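PDB 3K9D: aldehyde dehydrogenase from Listeria monocytogenes, which probably oxidises aldehyde or oxo groups with NAD or NADP as acceptor, as is general in the aldehyde dehydrogenase family. Local coordinates for residues K289-L292 and S297-P300. Numbering follows the deposited sequence.
Sequences KFIL and SMNP
The C-terminal end of helix 281-291 is closed by the chain's own return, as N299 bonds to the carbonyls of F290 and I291, two acceptors that the last helical turn leaves without an i+4 amide inside the helix. The backbone N of N299 gives I291 O a short bond of 2.7 Å that approaches nearly end-on to the carbonyl. The side-chain ND2 of N299 reaches F290 O at 2.9 Å in a fairly straight bond; the oxygen lies close to the amide plane, while the nitrogen stands tilted 33° from the carbonyl plane. Asparagine suits this place because its short side chain carries a second N-H donor beside the backbone one: CG anti to the backbone N (chi1 -155°) carries ND2 to F290 O while the backbone N-H serves I291 O, so one residue serves two successive carbonyls. Its other amide atom, OD1, accepts a bond from A301 N, which fixes the flip of the amide.

The chain turns back at the C-terminal end of the helix: L292, the first residue to leave helical angles, forms a single backbone bridge with M298 across the four intervening residues, on the surface of the domain that holds the parallel seven-stranded sheet. ND2 of N299 lies over one face of the F290 ring, 3.4 Å above its plane and offset toward the rim near CZ, with ring and amide planes 42° apart; the aromatic face offers a polarisable surface to the amide nitrogen. The side chain of I291, which is buried, and that of M298 lie side by side, I291 CG2 meeting M298 CE at 3.5 Å. The flexible methionine bends at chi2 and chi3, which brings its methyl beside the beta-branched isoleucine, itself packed on P337. L292 lays CD1 3.7 Å from S297 O, while S297 turns its hydroxyl to N295 within the turn.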
loop_
_atom_site.group_PDB
_atom_site.type_symbol
_atom_site.label_atom_id
_atom_site.label_comp_id
_atom_site.label_asym_id
_atom_site.label_seq_id
_atom_site.Cartn_x
_atom_site.Cartn_y
_atom_site.Cartn_z
ATOM N N LYS A 289 28.948 22.212 -13.861
ATOM C CA LYS A 289 28.728 23.454 -13.104
ATOM C C LYS A 289 27.354 24.067 -13.396
ATOM O O LYS A 289 26.663 24.520 -12.481
ATOM C CB LYS A 289 29.845 24.466 -13.391
ATOM C CG LYS A 289 31.208 24.073 -12.815
ATOM C CD LYS A 289 32.273 25.115 -13.134
ATOM C CE LYS A 289 33.612 24.718 -12.553
ATOM N NZ LYS A 289 34.737 25.508 -13.138
ATOM N N PHE A 290 26.941 24.045 -14.662
ATOM C CA PHE A 290 25.609 24.545 -15.053
ATOM C C PHE A 290 24.420 23.694 -14.552
ATOM O O PHE A 290 23.409 24.238 -14.083
ATOM C CB PHE A 290 25.522 24.729 -16.573
ATOM C CG PHE A 290 24.202 25.268 -17.031
ATOM C CD1 PHE A 290 23.903 26.624 -16.888
ATOM C CD2 PHE A 290 23.243 24.421 -17.580
ATOM C CE1 PHE A 290 22.660 27.136 -17.288
ATOM C CE2 PHE A 290 22.007 24.920 -17.993
ATOM C CZ PHE A 290 21.712 26.280 -17.835
ATOM N N ILE A 291 24.545 22.372 -14.684
ATOM C CA ILE A 291 23.533 21.401 -14.265
ATOM C C ILE A 291 23.261 21.417 -12.742
ATOM O O ILE A 291 22.093 21.380 -12.308
ATOM C CB ILE A 291 23.941 19.953 -14.689
ATOM C CG1 ILE A 291 23.759 19.710 -16.186
ATOM C CG2 ILE A 291 23.115 18.913 -13.971
ATOM C CD1 ILE A 291 24.246 18.312 -16.609
ATOM N N LEU A 292 24.326 21.467 -11.938
ATOM C CA LEU A 292 24.184 21.418 -10.484
ATOM C C LEU A 292 24.086 22.817 -9.868
ATOM O O LEU A 292 25.032 23.604 -9.949
ATOM C CB LEU A 292 25.318 20.616 -9.840
ATOM C CG LEU A 292 25.255 20.447 -8.310
ATOM C CD1 LEU A 292 24.089 19.563 -7.878
ATOM C CD2 LEU A 292 26.563 19.926 -7.741
ATOM N N SER A 297 20.215 21.116 -5.774
ATOM C CA SER A 297 19.273 20.597 -6.751
ATOM C C SER A 297 19.857 20.622 -8.172
ATOM O O SER A 297 20.890 21.252 -8.440
ATOM C CB SER A 297 17.962 21.378 -6.699
ATOM O OG SER A 297 18.184 22.728 -7.068
ATOM N N MET A 298 19.194 19.910 -9.072
ATOM C CA MET A 298 19.572 19.892 -10.473
ATOM C C MET A 298 18.775 20.999 -11.170
ATOM O O MET A 298 17.629 21.264 -10.799
ATOM C CB MET A 298 19.281 18.517 -11.084
ATOM C CG MET A 298 19.904 17.323 -10.317
ATOM S SD MET A 298 21.665 17.037 -10.595
ATOM C CE MET A 298 21.574 16.262 -12.212
ATOM N N ASN A 299 19.403 21.637 -12.158
ATOM C CA ASN A 299 18.853 22.778 -12.906
ATOM C C ASN A 299 17.634 22.406 -13.746
ATOM O O ASN A 299 17.759 21.616 -14.672
ATOM C CB ASN A 299 19.949 23.323 -13.829
ATOM C CG ASN A 299 19.768 24.788 -14.183
ATOM O OD1 ASN A 299 18.675 25.345 -14.096
ATOM N ND2 ASN A 299 20.861 25.421 -14.599
ATOM N N PRO A 300 16.448 22.980 -13.438
ATOM C CA PRO A 300 15.261 22.676 -14.249
ATOM C C PRO A 300 15.340 23.183 -15.699
ATOM O O PRO A 300 14.587 22.712 -16.539
ATOM C CB PRO A 300 14.135 23.390 -13.500
ATOM C CG PRO A 300 14.803 24.496 -12.778
ATOM C CD PRO A 300 16.125 23.927 -12.354
#